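Local coordinates for calcium-regulated actin-bundling protein (Dictyostelium discoideum, PDB 4X3N) that binds and bundles actin filaments, binds calcium, and may help to shape and reorganize filopodia and pseudopodia during cell movement, at residues V47-L50 with N51-A55; F63-S66 with V67-T71. All coordinates share one frame; numbering follows the deposited sequence.

Interaction 1 of 2, residues V47-L50 with N51-A55; sequences VHFL and NAYWA
In Phe49 the ring leaves with CG opposite the backbone N (chi1 175°), and in Tyr53 with CG opposite the carbonyl carbon (chi1 -78°); from these positions the two rings meet. The side chains cross at about a right angle, and CE1 of Phe49 comes within 3.5 Å of CD2 of Tyr53. The ring planes meet obliquely, and Tyr53 CB sits over one face of the Phe49 ring. Farther round the helix, Leu50 places CB 4.0 Å from CE3 of the Trp54 indole, while its CD2 branch reaches CZ3 of the same ring. Asn51 lies alongside Val47, both pointing the same way, with ND2 3.6 Å from CG1 of Val47. These are i to i+4 neighbours on helix 42-57, and two i to i+4 backbone bonds run beneath them: Asn51 N donates to Val47 O (2.9 Å, nearly straight at 168°), and Tyr53 N donates to Phe49 O over 3.0 Å. The regular pattern is distorted at Tyr53, whose N also makes a weak bond to Leu50 O. The helix turns different faces to different parts of the fold. Phe49 and Tyr53 pack on Leu158 of helix 153-160, and the Tyr53 hydroxyl is hydrogen-bonded to Asp169. Val47 and Leu50 instead lean on Trp278 of helix 273-290, close to where OD1 of Asn51 accepts a bond from the backbone N of Ala275. A leucine in place of Asn51 would probably leave that Ala275 N-H without its side-chain acceptor and loosen the polar tie between the two helices. The Trp54 ring meets that of Trp277 on the same helix 273-290.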
ATOM      1  N   VAL A  47      -4.538  -3.608  25.435  1.00 19.05           N
ATOM      2  CA  VAL A  47      -4.861  -3.065  26.682  1.00 18.07           C
ATOM      3  C   VAL A  47      -6.122  -2.229  26.704  1.00 19.06           C
ATOM      4  O   VAL A  47      -6.863  -2.302  27.704  1.00 20.54           O
ATOM      5  CB  VAL A  47      -3.697  -2.231  27.218  1.00 19.10           C
ATOM      6  CG1 VAL A  47      -4.188  -1.313  28.315  1.00 21.87           C
ATOM      7  CG2 VAL A  47      -2.561  -3.144  27.677  1.00 18.12           C
ATOM      8  N   HIS A  48      -6.435  -1.485  25.649  1.00 18.29           N
ATOM      9  CA  HIS A  48      -7.705  -0.815  25.588  1.00 19.42           C
ATOM     10  C   HIS A  48      -8.820  -1.843  25.685  1.00 20.53           C
ATOM     11  O   HIS A  48      -9.814  -1.660  26.422  1.00 22.75           O
ATOM     12  CB  HIS A  48      -7.919  -0.021  24.298  1.00 21.65           C
ATOM     13  CG  HIS A  48      -7.406   1.357  24.370  1.00 22.22           C
ATOM     14  ND1 HIS A  48      -6.059   1.631  24.312  1.00 21.68           N
ATOM     15  CD2 HIS A  48      -8.028   2.542  24.547  1.00 25.86           C
ATOM     16  CE1 HIS A  48      -5.868   2.932  24.398  1.00 21.24           C
ATOM     17  NE2 HIS A  48      -7.043   3.508  24.574  1.00 22.91           N
ATOM     18  N   PHE A  49      -8.696  -2.875  24.888  1.00 19.14           N
ATOM     19  CA  PHE A  49      -9.740  -3.941  24.906  1.00 18.88           C
ATOM     20  C   PHE A  49      -9.914  -4.575  26.296  1.00 21.04           C
ATOM     21  O   PHE A  49     -11.040  -4.677  26.811  1.00 21.65           O
ATOM     22  CB  PHE A  49      -9.412  -4.995  23.872  1.00 20.25           C
ATOM     23  CG  PHE A  49     -10.371  -6.197  23.901  1.00 19.92           C
ATOM     24  CD1 PHE A  49     -11.629  -6.068  23.415  1.00 22.27           C
ATOM     25  CD2 PHE A  49     -10.004  -7.382  24.465  1.00 20.07           C
ATOM     26  CE1 PHE A  49     -12.539  -7.120  23.463  1.00 19.98           C
ATOM     27  CE2 PHE A  49     -10.917  -8.448  24.512  1.00 20.29           C
ATOM     28  CZ  PHE A  49     -12.171  -8.284  24.005  1.00 18.93           C
ATOM     29  N   LEU A  50      -8.784  -4.994  26.895  1.00 20.46           N
ATOM     30  CA  LEU A  50      -8.789  -5.648  28.166  1.00 23.16           C
ATOM     31  C   LEU A  50      -9.324  -4.741  29.272  1.00 24.80           C
ATOM     32  O   LEU A  50     -10.187  -5.179  30.037  1.00 23.65           O
ATOM     33  CB  LEU A  50      -7.417  -6.178  28.520  1.00 22.25           C
ATOM     34  CG  LEU A  50      -6.874  -7.299  27.686  1.00 22.63           C
ATOM     35  CD1 LEU A  50      -5.419  -7.500  28.030  1.00 22.65           C
ATOM     36  CD2 LEU A  50      -7.619  -8.625  27.872  1.00 24.33           C
ATOM     37  N   ASN A  51      -8.862  -3.498  29.364  1.00 22.07           N
ATOM     38  CA  ASN A  51      -9.462  -2.567  30.307  1.00 25.45           C
ATOM     39  C   ASN A  51     -10.970  -2.456  30.188  1.00 25.52           C
ATOM     40  O   ASN A  51     -11.627  -2.324  31.188  1.00 21.52           O
ATOM     41  CB  ASN A  51      -8.929  -1.154  30.129  1.00 25.57           C
ATOM     42  CG  ASN A  51      -7.544  -0.985  30.735  1.00 25.93           C
ATOM     43  OD1 ASN A  51      -7.142  -1.749  31.600  1.00 28.32           O
ATOM     44  ND2 ASN A  51      -6.833   0.027  30.291  1.00 26.07           N
ATOM     45  N   ALA A  52     -11.491  -2.426  28.969  1.00 23.57           N
ATOM     46  CA  ALA A  52     -12.897  -2.194  28.762  1.00 23.96           C
ATOM     47  C   ALA A  52     -13.716  -3.450  29.164  1.00 24.65           C
ATOM     48  O   ALA A  52     -14.815  -3.360  29.705  1.00 22.10           O
ATOM     49  CB  ALA A  52     -13.183  -1.852  27.318  1.00 23.90           C
ATOM     50  N   TYR A  53     -13.166  -4.608  28.898  1.00 24.11           N
ATOM     51  CA  TYR A  53     -13.939  -5.815  29.044  1.00 22.58           C
ATOM     52  C   TYR A  53     -13.375  -6.726  30.137  1.00 23.75           C
ATOM     53  O   TYR A  53     -13.629  -7.939  30.142  1.00 22.51           O
ATOM     54  CB  TYR A  53     -13.987  -6.532  27.704  1.00 22.85           C
ATOM     55  CG  TYR A  53     -14.942  -5.939  26.736  1.00 22.30           C
ATOM     56  CD1 TYR A  53     -16.309  -6.100  26.885  1.00 20.62           C
ATOM     57  CD2 TYR A  53     -14.474  -5.176  25.656  1.00 21.10           C
ATOM     58  CE1 TYR A  53     -17.179  -5.501  25.989  1.00 19.82           C
ATOM     59  CE2 TYR A  53     -15.318  -4.612  24.733  1.00 22.33           C
ATOM     60  CZ  TYR A  53     -16.684  -4.762  24.891  1.00 20.63           C
ATOM     61  OH  TYR A  53     -17.531  -4.115  24.021  1.00 19.54           O
ATOM     62  N   TRP A  54     -12.619  -6.173  31.074  1.00 23.04           N
ATOM     63  CA  TRP A  54     -11.934  -7.007  32.059  1.00 24.48           C
ATOM     64  C   TRP A  54     -12.935  -7.942  32.816  1.00 25.32           C
ATOM     65  O   TRP A  54     -12.623  -9.116  33.069  1.00 26.33           O
ATOM     66  CB  TRP A  54     -11.121  -6.115  33.058  1.00 26.22           C
ATOM     67  CG  TRP A  54     -10.151  -6.908  33.840  1.00 26.08           C
ATOM     68  CD1 TRP A  54     -10.197  -7.188  35.198  1.00 27.70           C
ATOM     69  CD2 TRP A  54      -9.012  -7.583  33.331  1.00 24.80           C
ATOM     70  NE1 TRP A  54      -9.162  -8.003  35.525  1.00 28.02           N
ATOM     71  CE2 TRP A  54      -8.409  -8.250  34.402  1.00 26.25           C
ATOM     72  CE3 TRP A  54      -8.472  -7.734  32.051  1.00 25.84           C
ATOM     73  CZ2 TRP A  54      -7.270  -9.021  34.245  1.00 27.40           C
ATOM     74  CZ3 TRP A  54      -7.322  -8.493  31.897  1.00 27.63           C
ATOM     75  CH2 TRP A  54      -6.731  -9.122  32.973  1.00 27.46           C
ATOM     76  N   ALA A  55     -14.132  -7.443  33.123  1.00 24.38           N
ATOM     77  CA  ALA A  55     -15.078  -8.203  33.948  1.00 28.14           C
ATOM     78  C   ALA A  55     -15.444  -9.442  33.187  1.00 27.07           C
ATOM     79  O   ALA A  55     -15.580 -10.498  33.776  1.00 29.16           O
ATOM     80  CB  ALA A  55     -16.322  -7.409  34.281  1.00 31.29           C
TER

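Interaction 2 of 2, residues F63-S66 with V67-T71; sequences FIYS and VGWET
Phe63 O is gripped by two backbone donors at once, Gly68 N at 2.9 Å and nearly straight (167°), and Val67 N at the same length but more bent. The first bond spans five residues, as does the one that follows, from Trp69 N to Ile64 O (2.7 Å); together they mark a wider, pi-type turn within helix 61-79. On one flank of this turn Val67 stands over the Phe63 ring in a CH-pi contact, its CB 3.8 Å from the ring centroid and almost on the normal, while CG1 approaches CZ. On another flank Tyr65 and Trp69 run side by side. Both have CG opposite the backbone N (chi1 -177° and -171°), and CE2 of Tyr65 comes to 3.7 Å from CZ3 of Trp69, with the ring planes oblique to each other. Trp278 of helix 273-290 meets both rings edge-to-face, and their polar ends have partners beyond the turn: Asp282 for the Tyr65 hydroxyl, Glu90 for Trp69 NE1. A water bridges Tyr65 O and OE2 of Glu70, donating to both, and the same carboxylate oxygen is in a salt bridge with Lys73. With a lysine and a donating water at OE2, the Glu70 carboxylate probably stays ionised, its negative charge compensated on the aromatic flank of the helix.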
ATOM      1  N   PHE A  63      -4.394 -15.994  26.804  1.00 22.37           N
ATOM      2  CA  PHE A  63      -4.404 -16.359  25.430  1.00 24.49           C
ATOM      3  C   PHE A  63      -4.187 -15.131  24.538  1.00 20.61           C
ATOM      4  O   PHE A  63      -3.508 -15.165  23.520  1.00 23.57           O
ATOM      5  CB  PHE A  63      -5.761 -16.955  25.122  1.00 24.45           C
ATOM      6  CG  PHE A  63      -5.872 -17.491  23.750  1.00 28.18           C
ATOM      7  CD1 PHE A  63      -6.193 -16.644  22.672  1.00 28.55           C
ATOM      8  CD2 PHE A  63      -5.726 -18.862  23.512  1.00 26.48           C
ATOM      9  CE1 PHE A  63      -6.300 -17.164  21.390  1.00 30.76           C
ATOM     10  CE2 PHE A  63      -5.853 -19.380  22.228  1.00 27.55           C
ATOM     11  CZ  PHE A  63      -6.102 -18.539  21.156  1.00 28.71           C
ATOM     12  N   ILE A  64      -4.775 -14.043  24.933  1.00 20.48           N
ATOM     13  CA  ILE A  64      -4.715 -12.819  24.122  1.00 21.05           C
ATOM     14  C   ILE A  64      -3.261 -12.427  24.023  1.00 20.86           C
ATOM     15  O   ILE A  64      -2.752 -12.044  22.955  1.00 23.76           O
ATOM     16  CB  ILE A  64      -5.606 -11.728  24.708  1.00 21.12           C
ATOM     17  CG1 ILE A  64      -7.069 -12.037  24.410  1.00 21.22           C
ATOM     18  CG2 ILE A  64      -5.249 -10.336  24.077  1.00 20.98           C
ATOM     19  CD1 ILE A  64      -8.026 -11.342  25.308  1.00 20.66           C
ATOM     20  N   TYR A  65      -2.580 -12.557  25.150  1.00 20.28           N
ATOM     21  CA  TYR A  65      -1.170 -12.185  25.269  1.00 21.91           C
ATOM     22  C   TYR A  65      -0.218 -13.122  24.593  1.00 24.35           C
ATOM     23  O   TYR A  65       0.636 -12.702  23.762  1.00 23.81           O
ATOM     24  CB  TYR A  65      -0.794 -12.054  26.758  1.00 21.38           C
ATOM     25  CG  TYR A  65       0.635 -11.610  26.971  1.00 20.42           C
ATOM     26  CD1 TYR A  65       1.661 -12.564  27.071  1.00 21.56           C
ATOM     27  CD2 TYR A  65       0.961 -10.262  27.091  1.00 22.36           C
ATOM     28  CE1 TYR A  65       2.980 -12.163  27.271  1.00 22.01           C
ATOM     29  CE2 TYR A  65       2.275  -9.869  27.277  1.00 24.52           C
ATOM     30  CZ  TYR A  65       3.266 -10.836  27.368  1.00 23.46           C
ATOM     31  OH  TYR A  65       4.573 -10.433  27.570  1.00 28.88           O
ATOM     32  N   SER A  66      -0.387 -14.410  24.887  1.00 23.62           N
ATOM     33  CA  SER A  66       0.577 -15.415  24.442  1.00 23.97           C
ATOM     34  C   SER A  66       0.356 -15.903  23.022  1.00 25.18           C
ATOM     35  O   SER A  66       1.305 -16.293  22.355  1.00 24.92           O
ATOM     36  CB  SER A  66       0.523 -16.627  25.386  1.00 25.50           C
ATOM     37  OG  SER A  66       1.172 -16.237  26.557  1.00 30.26           O
ATOM     38  N   VAL A  67      -0.886 -15.910  22.586  1.00 23.97           N
ATOM     39  CA  VAL A  67      -1.249 -16.469  21.292  1.00 24.36           C
ATOM     40  C   VAL A  67      -1.777 -15.428  20.338  1.00 23.00           C
ATOM     41  O   VAL A  67      -1.321 -15.356  19.212  1.00 26.25           O
ATOM     42  CB  VAL A  67      -2.339 -17.544  21.427  1.00 25.60           C
ATOM     43  CG1 VAL A  67      -2.614 -18.240  20.087  1.00 28.74           C
ATOM     44  CG2 VAL A  67      -1.966 -18.589  22.469  1.00 29.75           C
ATOM     45  N   GLY A  68      -2.771 -14.635  20.748  1.00 21.96           N
ATOM     46  CA  GLY A  68      -3.319 -13.611  19.842  1.00 22.68           C
ATOM     47  C   GLY A  68      -2.285 -12.572  19.438  1.00 23.72           C
ATOM     48  O   GLY A  68      -1.968 -12.376  18.226  1.00 22.68           O
ATOM     49  N   TRP A  69      -1.682 -11.955  20.441  1.00 23.62           N
ATOM     50  CA  TRP A  69      -0.662 -10.933  20.186  1.00 20.47           C
ATOM     51  C   TRP A  69       0.546 -11.448  19.417  1.00 23.44           C
ATOM     52  O   TRP A  69       1.028 -10.774  18.454  1.00 24.03           O
ATOM     53  CB  TRP A  69      -0.259 -10.299  21.493  1.00 21.11           C
ATOM     54  CG  TRP A  69       0.598  -9.106  21.424  1.00 21.52           C
ATOM     55  CD1 TRP A  69       0.453  -8.077  20.597  1.00 22.70           C
ATOM     56  CD2 TRP A  69       1.710  -8.780  22.290  1.00 22.35           C
ATOM     57  NE1 TRP A  69       1.412  -7.099  20.898  1.00 20.59           N
ATOM     58  CE2 TRP A  69       2.206  -7.557  21.895  1.00 21.73           C
ATOM     59  CE3 TRP A  69       2.358  -9.453  23.330  1.00 23.28           C
ATOM     60  CZ2 TRP A  69       3.316  -6.954  22.511  1.00 24.44           C
ATOM     61  CZ3 TRP A  69       3.454  -8.846  23.956  1.00 24.02           C
ATOM     62  CH2 TRP A  69       3.914  -7.622  23.550  1.00 24.18           C
ATOM     63  N   GLU A  70       1.089 -12.586  19.852  1.00 24.02           N
ATOM     64  CA  GLU A  70       2.277 -13.126  19.222  1.00 25.40           C
ATOM     65  C   GLU A  70       2.009 -13.386  17.808  1.00 22.78           C
ATOM     66  O   GLU A  70       2.857 -13.111  16.971  1.00 22.20           O
ATOM     67  CB  GLU A  70       2.763 -14.420  19.848  1.00 27.15           C
ATOM     68  CG  GLU A  70       3.492 -14.157  21.173  1.00 34.28           C
ATOM     69  CD  GLU A  70       4.714 -13.230  20.989  1.00 33.81           C
ATOM     70  OE1 GLU A  70       5.463 -13.488  20.031  1.00 33.96           O
ATOM     71  OE2 GLU A  70       4.912 -12.260  21.783  1.00 32.34           O
ATOM     72  N   THR A  71       0.829 -13.917  17.512  1.00 21.58           N
ATOM     73  CA  THR A  71       0.581 -14.308  16.155  1.00 22.06           C
ATOM     74  C   THR A  71       0.419 -13.094  15.217  1.00 23.92           C
ATOM     75  O   THR A  71       0.858 -13.159  14.077  1.00 23.20           O
ATOM     76  CB  THR A  71      -0.593 -15.293  16.057  1.00 22.36           C
ATOM     77  OG1 THR A  71      -0.359 -16.347  16.977  1.00 21.32           O
ATOM     78  CG2 THR A  71      -0.703 -15.854  14.671  1.00 23.59           C
TER
HETATM   79  O   HOH W   1       3.758 -12.877  23.888  1.00 37.66           O
HETATM   80  O   HOH W   2       5.764 -11.771  25.002  1.00 37.91           O

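Interactions 1 and 2 lie in series on consecutive helices, 42-57 and 61-79, with centres about 15 Å apart, and they touch through apolar side chains: CD1 of Ile64 is 3.8 Å from CD2 of Leu50 and 4.2 Å from CE2 of Phe49. Trp278 of helix 273-290 gives them a second connection, since it packs on Val47 and Leu50 of interaction 1 and meets the Tyr65 and Trp69 rings of interaction 2. Neither contact supplies a ligand to the calcium ion held by Asp144, Asn146, Asp148, Arg150 and Glu155. Interaction 1 does lie against helix 153-160, which carries Glu155, through Phe49 and Tyr53.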